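Local coordinates for protein carbohydrate oxidase (Microdochium nivale, PDB 3RJA) that oxidises the C1 hydroxyl of mono-, oligo- and polysaccharides to lactones with its FAD cofactor, reducing molecular oxygen to hydrogen peroxide, at residues N336-S345 with F405-A416. Sequence-based numbering, arbitrary orientation.
Sequences NFVDYYFDVS and FLDGWVNSVTKA
Trp-409 and Tyr-340 interlock as knobs in each other's holes where helices 332-345 and 403-414 pack nearly antiparallel, the axes of segments 336-345 and 405-414 lying 8.4 Å apart at 155°. The pair lies on the eight-stranded antiparallel sheet of this FAD-linked oxidase, with Leu-406 and Val-410 resting on strand 384-392 and Val-338 and Phe-342 facing helix 223-239.

Aromatic packing dominates. The Trp-409 indole is held between Phe-337 on one face and Tyr-340 on the other, each in an offset stack with its pyrrole ring, centroids 4.4 and 4.7 Å apart. Ser-345 CB makes a CH-pi contact over the six-membered ring, and Ser-345 OG also lies over that face, the Tyr-340 side. Tyr-341 lies alongside, its hydroxyl hydrogen-bonded to Asp-251 and Tyr-355. With CG anti to the backbone N (chi1 -158°), the Tyr-340 ring leans over the backbone at Gly-408 and Trp-409; Gly-408, lacking a side chain, lets the phenol approach. Phe-405 offers its ring edge to Ser-345 OG, and Trp-353 meets both Phe-405 and Trp-409 edge-to-face.

Trp-409, Tyr-340 and Asn-336 bond to carbonyls across the contact. Trp-409 NE1 donates to Phe-337 O over 3.1 Å, 23° out of the indole plane, which would limit rotation of the indole; that oxygen also accepts from Tyr-341 N. The Tyr-340 hydroxyl lies 2.7 Å from Phe-405 O in a weak hydrogen bond. Ser-412 OG donates to Trp-409 O of its own helix at 2.6 Å. At the Asn-336 end, ND2 donates to Ser-412 O at 3.0 Å, the oxygen lying in the Asn-336 amide plane, and Lys-415 CE packs 3.3 Å from Asn-336 ND2.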
loop_
_atom_site.group_PDB
_atom_site.type_symbol
_atom_site.label_atom_id
_atom_site.label_comp_id
_atom_site.label_asym_id
_atom_site.label_seq_id
_atom_site.Cartn_x
_atom_site.Cartn_y
_atom_site.Cartn_z
ATOM N N ASN A 336 -5.102 18.694 18.337
ATOM C CA ASN A 336 -6.443 18.344 17.862
ATOM C C ASN A 336 -6.540 16.832 17.746
ATOM O O ASN A 336 -7.555 16.254 18.095
ATOM C CB ASN A 336 -6.734 18.980 16.489
ATOM C CG ASN A 336 -6.757 20.493 16.535
ATOM O OD1 ASN A 336 -6.830 21.075 17.615
ATOM N ND2 ASN A 336 -6.690 21.144 15.365
ATOM N N PHE A 337 -5.475 16.197 17.266
ATOM C CA PHE A 337 -5.460 14.738 17.117
ATOM C C PHE A 337 -5.735 14.043 18.458
ATOM O O PHE A 337 -6.582 13.162 18.552
ATOM C CB PHE A 337 -4.118 14.265 16.530
ATOM C CG PHE A 337 -4.003 12.766 16.406
ATOM C CD1 PHE A 337 -3.540 11.993 17.471
ATOM C CD2 PHE A 337 -4.343 12.135 15.229
ATOM C CE1 PHE A 337 -3.418 10.603 17.368
ATOM C CE2 PHE A 337 -4.229 10.740 15.116
ATOM C CZ PHE A 337 -3.764 9.983 16.184
ATOM N N VAL A 338 -4.993 14.447 19.488
ATOM C CA VAL A 338 -5.104 13.877 20.833
ATOM C C VAL A 338 -6.449 14.203 21.527
ATOM O O VAL A 338 -6.984 13.348 22.244
ATOM C CB VAL A 338 -3.872 14.266 21.689
ATOM C CG1 VAL A 338 -4.051 13.866 23.154
ATOM C CG2 VAL A 338 -2.586 13.584 21.099
ATOM N N ASP A 339 -6.983 15.415 21.303
ATOM C CA ASP A 339 -8.332 15.780 21.790
ATOM C C ASP A 339 -9.385 14.762 21.300
ATOM O O ASP A 339 -10.141 14.193 22.101
ATOM C CB ASP A 339 -8.703 17.208 21.353
ATOM C CG ASP A 339 -8.095 18.297 22.269
ATOM O OD1 ASP A 339 -7.609 18.000 23.381
ATOM O OD2 ASP A 339 -8.112 19.469 21.868
ATOM N N TYR A 340 -9.384 14.511 19.982
ATOM C CA TYR A 340 -10.299 13.567 19.344
ATOM C C TYR A 340 -10.039 12.143 19.817
ATOM O O TYR A 340 -10.959 11.403 20.118
ATOM C CB TYR A 340 -10.099 13.656 17.821
ATOM C CG TYR A 340 -11.264 13.164 16.986
ATOM C CD1 TYR A 340 -11.371 11.825 16.612
ATOM C CD2 TYR A 340 -12.256 14.048 16.567
ATOM C CE1 TYR A 340 -12.455 11.377 15.828
ATOM C CE2 TYR A 340 -13.317 13.630 15.775
ATOM C CZ TYR A 340 -13.408 12.290 15.410
ATOM O OH TYR A 340 -14.473 11.878 14.645
ATOM N N TYR A 341 -8.765 11.766 19.885
ATOM C CA TYR A 341 -8.345 10.449 20.384
ATOM C C TYR A 341 -9.097 10.126 21.684
ATOM O O TYR A 341 -9.740 9.062 21.800
ATOM C CB TYR A 341 -6.847 10.515 20.671
ATOM C CG TYR A 341 -6.101 9.235 20.911
ATOM C CD1 TYR A 341 -6.754 7.989 21.063
ATOM C CD2 TYR A 341 -4.702 9.263 20.996
ATOM C CE1 TYR A 341 -6.017 6.810 21.291
ATOM C CE2 TYR A 341 -3.976 8.106 21.230
ATOM C CZ TYR A 341 -4.621 6.887 21.377
ATOM O OH TYR A 341 -3.842 5.762 21.556
ATOM N N PHE A 342 -9.005 11.049 22.648
ATOM C CA PHE A 342 -9.536 10.820 24.006
ATOM C C PHE A 342 -11.026 11.126 24.167
ATOM O O PHE A 342 -11.719 10.374 24.840
ATOM C CB PHE A 342 -8.686 11.522 25.092
ATOM C CG PHE A 342 -7.398 10.805 25.387
ATOM C CD1 PHE A 342 -6.273 11.004 24.575
ATOM C CD2 PHE A 342 -7.312 9.900 26.440
ATOM C CE1 PHE A 342 -5.079 10.313 24.814
ATOM C CE2 PHE A 342 -6.110 9.199 26.693
ATOM C CZ PHE A 342 -4.992 9.416 25.883
ATOM N N ASP A 343 -11.503 12.208 23.552
ATOM C CA ASP A 343 -12.910 12.612 23.694
ATOM C C ASP A 343 -13.884 11.888 22.742
ATOM O O ASP A 343 -15.072 11.755 23.062
ATOM C CB ASP A 343 -13.067 14.125 23.525
ATOM C CG ASP A 343 -12.154 14.918 24.472
ATOM O OD1 ASP A 343 -11.708 14.356 25.498
ATOM O OD2 ASP A 343 -11.873 16.090 24.173
ATOM N N VAL A 344 -13.385 11.435 21.583
ATOM C CA VAL A 344 -14.222 10.683 20.609
ATOM C C VAL A 344 -13.773 9.219 20.443
ATOM O O VAL A 344 -14.470 8.282 20.870
ATOM C CB VAL A 344 -14.310 11.414 19.235
ATOM C CG1 VAL A 344 -15.253 10.663 18.292
ATOM C CG2 VAL A 344 -14.809 12.893 19.418
ATOM N N SER A 345 -12.598 9.025 19.852
ATOM C CA SER A 345 -12.147 7.684 19.469
ATOM C C SER A 345 -12.221 6.633 20.565
ATOM O O SER A 345 -12.738 5.534 20.327
ATOM C CB SER A 345 -10.745 7.721 18.828
ATOM O OG SER A 345 -10.668 8.797 17.919
ATOM N N PHE A 405 -16.808 9.397 11.920
ATOM C CA PHE A 405 -15.776 9.041 12.893
ATOM C C PHE A 405 -14.363 9.259 12.303
ATOM O O PHE A 405 -13.618 10.137 12.794
ATOM C CB PHE A 405 -15.974 7.596 13.413
ATOM C CG PHE A 405 -14.805 7.064 14.221
ATOM C CD1 PHE A 405 -14.194 7.845 15.214
ATOM C CD2 PHE A 405 -14.336 5.768 14.011
ATOM C CE1 PHE A 405 -13.074 7.347 15.938
ATOM C CE2 PHE A 405 -13.266 5.278 14.737
ATOM C CZ PHE A 405 -12.627 6.068 15.702
ATOM N N LEU A 406 -13.988 8.510 11.251
ATOM C CA LEU A 406 -12.657 8.755 10.660
ATOM C C LEU A 406 -12.568 10.138 10.004
ATOM O O LEU A 406 -11.535 10.792 10.100
ATOM C CB LEU A 406 -12.210 7.639 9.709
ATOM C CG LEU A 406 -12.043 6.223 10.314
ATOM C CD1 LEU A 406 -11.285 5.311 9.358
ATOM C CD2 LEU A 406 -11.354 6.249 11.661
ATOM N N ASP A 407 -13.643 10.604 9.370
ATOM C CA ASP A 407 -13.625 11.931 8.752
ATOM C C ASP A 407 -13.245 13.005 9.777
ATOM O O ASP A 407 -12.451 13.909 9.484
ATOM C CB ASP A 407 -15.006 12.287 8.163
ATOM C CG ASP A 407 -15.304 11.570 6.844
ATOM O OD1 ASP A 407 -14.413 10.872 6.277
ATOM O OD2 ASP A 407 -16.449 11.750 6.354
ATOM N N GLY A 408 -13.824 12.906 10.978
ATOM C CA GLY A 408 -13.567 13.894 12.023
ATOM C C GLY A 408 -12.140 13.826 12.544
ATOM O O GLY A 408 -11.528 14.851 12.827
ATOM N N TRP A 409 -11.588 12.622 12.659
ATOM C CA TRP A 409 -10.214 12.502 13.141
ATOM C C TRP A 409 -9.244 13.130 12.148
ATOM O O TRP A 409 -8.328 13.833 12.544
ATOM C CB TRP A 409 -9.838 11.041 13.402
ATOM C CG TRP A 409 -8.915 10.837 14.584
ATOM C CD1 TRP A 409 -8.122 11.784 15.218
ATOM C CD2 TRP A 409 -8.669 9.608 15.249
ATOM N NE1 TRP A 409 -7.422 11.199 16.245
ATOM C CE2 TRP A 409 -7.737 9.864 16.281
ATOM C CE3 TRP A 409 -9.166 8.303 15.089
ATOM C CZ2 TRP A 409 -7.302 8.871 17.140
ATOM C CZ3 TRP A 409 -8.710 7.323 15.917
ATOM C CH2 TRP A 409 -7.791 7.610 16.941
ATOM N N VAL A 410 -9.459 12.871 10.853
ATOM C CA VAL A 410 -8.589 13.385 9.806
ATOM C C VAL A 410 -8.742 14.913 9.740
ATOM O O VAL A 410 -7.763 15.643 9.601
ATOM C CB VAL A 410 -8.925 12.732 8.431
ATOM C CG1 VAL A 410 -8.392 13.576 7.267
ATOM C CG2 VAL A 410 -8.380 11.290 8.364
ATOM N N ASN A 411 -9.985 15.381 9.856
ATOM C CA ASN A 411 -10.270 16.813 9.850
ATOM C C ASN A 411 -9.597 17.492 11.050
ATOM O O ASN A 411 -9.090 18.617 10.937
ATOM C CB ASN A 411 -11.785 17.065 9.855
ATOM C CG ASN A 411 -12.138 18.497 10.243
ATOM O OD1 ASN A 411 -12.037 19.418 9.424
ATOM N ND2 ASN A 411 -12.549 18.694 11.510
ATOM N N SER A 412 -9.570 16.787 12.185
ATOM C CA SER A 412 -8.892 17.317 13.377
ATOM C C SER A 412 -7.450 17.719 13.059
ATOM O O SER A 412 -6.977 18.725 13.579
ATOM C CB SER A 412 -8.966 16.355 14.576
ATOM O OG SER A 412 -7.883 15.440 14.585
ATOM N N VAL A 413 -6.765 16.955 12.191
ATOM C CA VAL A 413 -5.384 17.272 11.817
ATOM C C VAL A 413 -5.321 18.315 10.697
ATOM O O VAL A 413 -4.553 19.280 10.788
ATOM C CB VAL A 413 -4.555 15.991 11.429
ATOM C CG1 VAL A 413 -3.169 16.350 10.876
ATOM C CG2 VAL A 413 -4.404 15.066 12.601
ATOM N N THR A 414 -6.140 18.149 9.655
ATOM C CA THR A 414 -5.998 18.982 8.446
ATOM C C THR A 414 -6.418 20.422 8.660
ATOM O O THR A 414 -5.826 21.347 8.056
ATOM C CB THR A 414 -6.699 18.398 7.179
ATOM O OG1 THR A 414 -8.110 18.271 7.383
ATOM C CG2 THR A 414 -6.109 17.026 6.806
ATOM N N LYS A 415 -7.425 20.620 9.517
ATOM C CA LYS A 415 -7.846 21.970 9.824
ATOM C C LYS A 415 -6.670 22.755 10.431
ATOM O O LYS A 415 -6.638 23.970 10.319
ATOM C CB LYS A 415 -9.090 21.994 10.725
ATOM C CG LYS A 415 -8.842 21.671 12.208
ATOM C CD LYS A 415 -10.153 21.675 12.976
ATOM C CE LYS A 415 -9.875 21.680 14.476
ATOM N NZ LYS A 415 -11.079 21.368 15.322
ATOM N N ALA A 416 -5.680 22.058 11.011
ATOM C CA ALA A 416 -4.552 22.747 11.672
ATOM C C ALA A 416 -3.359 23.028 10.758
ATOM O O ALA A 416 -2.348 23.592 11.195
ATOM C CB ALA A 416 -4.101 21.986 12.877
#